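Local coordinates for sensor protein QseC (Escherichia coli, PDB 3JZ3), which probably autophosphorylates on a histidine using ATP as the sensor kinase of the QseB/QseC two-component system, which switches on the flagella regulon, at residues Arg50-Val55 with Val122-Asp127. Residues are numbered along the deposited sequence; the frame is centred on the assembly and turned at random.
Sequences RATRLV and VRNLLD. With SO4 (sulfate ion), chain C.
Thr52 and Asn124 reach toward each other from opposite directions and join helix 42-61 to helix 115-131 through one hydrogen bond, Asn124 ND2 to Thr52 OG1, 2.9 Å long and fairly straight at 162°. The hydroxyl oxygen lies almost in the amide plane of Asn124, where an N-H of the amide points. Thr52 holds OG1 beside its own backbone N (chi1 -69°), a rotamer that also lets the hydroxyl bond to the carbonyl oxygen of Ile48, one turn earlier. A threonine suits this place because one short side chain can serve its own helix and accept a bond from the neighbouring helix, while its methyl CG2 packs 3.9 Å from Asn124 OD1. The amide, with two N-H groups, is matched to a similar double task: ND2 also bonds to the carbonyl oxygen of Leu120, so the buried nitrogen is satisfied within its own helix and across to helix 42-61. Ile186 of helix 186-193 touches both side chains, and Ile48 and Val187 add aliphatic cover to Asn124. Helix 42-61 belongs to the dimerisation and phosphoacceptor part of a histidine kinase, whereas helix 115-131 packs on the mixed sheet of the GHKL-type ATP-binding domain; the bond is one of the contacts by which the two parts meet. Along helix 115-131, Arg123 NE pairs with Asp127 OD1 at 3.5 Å, one turn on. Elsewhere on helix 42-61, Arg50 and Arg53 converge on a sulfate, probably from the crystallisation liquor; a planar cation edged with N-H groups can hold an anion's oxygens and still donate elsewhere. Arg50 NE and NH2 both grip sulfate O2 at 2.8 Å; Arg53 NH2 hydrogen-bonds sulfate O3 at 3.0 Å and O1 at 3.1 Å. Arg53 NH2 also salt-bridges Asp72 of the second subunit, while Arg50 donates to the carbonyl oxygens of Gln28 and Ser30.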
ATOM      1  N   ARG B  50       6.756   3.030  -4.382  1.00 34.02           N
ATOM      2  CA  ARG B  50       6.727   3.767  -3.121  1.00 36.03           C
ATOM      3  C   ARG B  50       6.432   2.865  -1.924  1.00 33.60           C
ATOM      4  O   ARG B  50       7.061   3.001  -0.878  1.00 33.82           O
ATOM      5  CB  ARG B  50       5.700   4.895  -3.185  1.00 37.89           C
ATOM      6  CG  ARG B  50       6.076   6.010  -4.134  1.00 38.45           C
ATOM      7  CD  ARG B  50       4.868   6.852  -4.461  1.00 41.08           C
ATOM      8  NE  ARG B  50       5.196   7.890  -5.427  1.00 41.42           N
ATOM      9  CZ  ARG B  50       4.390   8.891  -5.762  1.00 41.51           C
ATOM     10  NH1 ARG B  50       3.187   9.005  -5.209  1.00 41.08           N
ATOM     11  NH2 ARG B  50       4.797   9.784  -6.654  1.00 40.18           N
ATOM     12  N   ALA B  51       5.476   1.953  -2.084  1.00 33.13           N
ATOM     13  CA  ALA B  51       5.157   0.971  -1.048  1.00 33.64           C
ATOM     14  C   ALA B  51       6.333   0.033  -0.798  1.00 34.25           C
ATOM     15  O   ALA B  51       6.613  -0.326   0.347  1.00 33.96           O
ATOM     16  CB  ALA B  51       3.914   0.185  -1.418  1.00 34.06           C
ATOM     17  N   THR B  52       7.023  -0.344  -1.876  1.00 35.28           N
ATOM     18  CA  THR B  52       8.211  -1.201  -1.810  1.00 35.86           C
ATOM     19  C   THR B  52       9.321  -0.546  -0.991  1.00 37.32           C
ATOM     20  O   THR B  52       9.810  -1.135  -0.028  1.00 40.09           O
ATOM     21  CB  THR B  52       8.732  -1.548  -3.229  1.00 34.85           C
ATOM     22  OG1 THR B  52       7.793  -2.407  -3.884  1.00 31.57           O
ATOM     23  CG2 THR B  52      10.088  -2.239  -3.175  1.00 34.20           C
ATOM     24  N   ARG B  53       9.704   0.671  -1.378  1.00 36.39           N
ATOM     25  CA  ARG B  53      10.734   1.445  -0.678  1.00 36.67           C
ATOM     26  C   ARG B  53      10.496   1.558   0.829  1.00 37.40           C
ATOM     27  O   ARG B  53      11.409   1.311   1.625  1.00 39.96           O
ATOM     28  CB  ARG B  53      10.873   2.831  -1.310  1.00 36.11           C
ATOM     29  CG  ARG B  53      12.137   2.992  -2.134  1.00 39.36           C
ATOM     30  CD  ARG B  53      11.878   3.624  -3.493  1.00 43.60           C
ATOM     31  NE  ARG B  53      11.159   4.897  -3.440  1.00 43.50           N
ATOM     32  CZ  ARG B  53      10.580   5.468  -4.496  1.00 44.35           C
ATOM     33  NH1 ARG B  53      10.630   4.882  -5.691  1.00 44.09           N
ATOM     34  NH2 ARG B  53       9.943   6.621  -4.364  1.00 41.65           N
ATOM     35  N   LEU B  54       9.272   1.910   1.216  1.00 34.61           N
ATOM     36  CA  LEU B  54       8.918   2.055   2.626  1.00 34.47           C
ATOM     37  C   LEU B  54       8.971   0.727   3.384  1.00 36.35           C
ATOM     38  O   LEU B  54       9.627   0.631   4.427  1.00 37.05           O
ATOM     39  CB  LEU B  54       7.533   2.700   2.773  1.00 34.62           C
ATOM     40  CG  LEU B  54       7.004   2.976   4.189  1.00 35.38           C
ATOM     41  CD1 LEU B  54       7.968   3.840   5.005  1.00 33.23           C
ATOM     42  CD2 LEU B  54       5.631   3.628   4.119  1.00 33.74           C
ATOM     43  N   VAL B  55       8.285  -0.288   2.857  1.00 35.23           N
ATOM     44  CA  VAL B  55       8.173  -1.585   3.528  1.00 33.70           C
ATOM     45  C   VAL B  55       9.515  -2.320   3.541  1.00 37.17           C
ATOM     46  O   VAL B  55       9.846  -2.992   4.520  1.00 37.21           O
ATOM     47  CB  VAL B  55       7.036  -2.460   2.925  1.00 33.30           C
ATOM     48  CG1 VAL B  55       7.034  -3.853   3.533  1.00 30.87           C
ATOM     49  CG2 VAL B  55       5.678  -1.797   3.144  1.00 29.33           C
ATOM     50  N   VAL B 122       5.554 -10.389  -5.796  1.00 32.18           N
ATOM     51  CA  VAL B 122       5.084 -10.791  -7.121  1.00 32.11           C
ATOM     52  C   VAL B 122       4.944  -9.579  -8.036  1.00 32.19           C
ATOM     53  O   VAL B 122       5.353  -9.613  -9.197  1.00 29.96           O
ATOM     54  CB  VAL B 122       3.747 -11.585  -7.048  1.00 28.73           C
ATOM     55  CG1 VAL B 122       3.177 -11.805  -8.436  1.00 24.42           C
ATOM     56  CG2 VAL B 122       3.957 -12.923  -6.349  1.00 27.08           C
ATOM     57  N   ARG B 123       4.384  -8.506  -7.487  1.00 34.90           N
ATOM     58  CA  ARG B 123       4.109  -7.299  -8.250  1.00 37.24           C
ATOM     59  C   ARG B 123       5.378  -6.578  -8.730  1.00 36.36           C
ATOM     60  O   ARG B 123       5.399  -6.027  -9.829  1.00 37.79           O
ATOM     61  CB  ARG B 123       3.218  -6.364  -7.437  1.00 39.88           C
ATOM     62  CG  ARG B 123       2.622  -5.236  -8.240  1.00 46.03           C
ATOM     63  CD  ARG B 123       1.527  -5.700  -9.180  1.00 48.77           C
ATOM     64  NE  ARG B 123       1.023  -4.583  -9.973  1.00 52.20           N
ATOM     65  CZ  ARG B 123       0.113  -3.705  -9.556  1.00 52.48           C
ATOM     66  NH1 ARG B 123      -0.413  -3.796  -8.342  1.00 52.72           N
ATOM     67  NH2 ARG B 123      -0.272  -2.726 -10.361  1.00 56.41           N
ATOM     68  N   ASN B 124       6.424  -6.594  -7.911  1.00 34.59           N
ATOM     69  CA  ASN B 124       7.726  -6.064  -8.308  1.00 38.61           C
ATOM     70  C   ASN B 124       8.320  -6.794  -9.508  1.00 38.74           C
ATOM     71  O   ASN B 124       8.823  -6.163 -10.439  1.00 37.64           O
ATOM     72  CB  ASN B 124       8.707  -6.103  -7.138  1.00 40.01           C
ATOM     73  CG  ASN B 124       8.625  -4.866  -6.279  1.00 43.36           C
ATOM     74  OD1 ASN B 124       9.154  -3.816  -6.636  1.00 48.66           O
ATOM     75  ND2 ASN B 124       7.961  -4.981  -5.137  1.00 45.62           N
ATOM     76  N   LEU B 125       8.251  -8.122  -9.476  1.00 37.44           N
ATOM     77  CA  LEU B 125       8.735  -8.949 -10.578  1.00 35.58           C
ATOM     78  C   LEU B 125       7.923  -8.705 -11.843  1.00 34.45           C
ATOM     79  O   LEU B 125       8.462  -8.730 -12.952  1.00 33.06           O
ATOM     80  CB  LEU B 125       8.679 -10.432 -10.206  1.00 33.05           C
ATOM     81  CG  LEU B 125       9.557 -10.958  -9.071  1.00 31.33           C
ATOM     82  CD1 LEU B 125       9.229 -12.419  -8.831  1.00 28.50           C
ATOM     83  CD2 LEU B 125      11.042 -10.778  -9.367  1.00 31.17           C
ATOM     84  N   LEU B 126       6.625  -8.469 -11.659  1.00 35.73           N
ATOM     85  CA  LEU B 126       5.703  -8.221 -12.758  1.00 36.10           C
ATOM     86  C   LEU B 126       5.908  -6.858 -13.396  1.00 37.74           C
ATOM     87  O   LEU B 126       5.994  -6.758 -14.615  1.00 37.07           O
ATOM     88  CB  LEU B 126       4.254  -8.361 -12.293  1.00 36.45           C
ATOM     89  CG  LEU B 126       3.600  -9.721 -12.500  1.00 35.56           C
ATOM     90  CD1 LEU B 126       2.209  -9.704 -11.913  1.00 39.83           C
ATOM     91  CD2 LEU B 126       3.547 -10.055 -13.979  1.00 38.13           C
ATOM     92  N   ASP B 127       5.972  -5.817 -12.567  1.00 41.97           N
ATOM     93  CA  ASP B 127       6.240  -4.456 -13.035  1.00 47.19           C
ATOM     94  C   ASP B 127       7.580  -4.371 -13.756  1.00 48.15           C
ATOM     95  O   ASP B 127       7.688  -3.705 -14.785  1.00 47.46           O
ATOM     96  CB  ASP B 127       6.208  -3.461 -11.870  1.00 53.03           C
ATOM     97  CG  ASP B 127       4.817  -3.288 -11.279  1.00 58.20           C
ATOM     98  OD1 ASP B 127       3.831  -3.758 -11.888  1.00 60.08           O
ATOM     99  OD2 ASP B 127       4.711  -2.677 -10.196  1.00 63.06           O
TER
HETATM  100  S   SO4 C   1       8.397   7.996  -7.262  1.00 98.25           S
HETATM  101  O1  SO4 C   1       8.058   6.640  -6.835  1.00 98.55           O
HETATM  102  O2  SO4 C   1       7.506   8.956  -6.614  1.00 98.08           O
HETATM  103  O3  SO4 C   1       9.778   8.294  -6.887  1.00 98.54           O
HETATM  104  O4  SO4 C   1       8.249   8.095  -8.711  1.00 98.24           O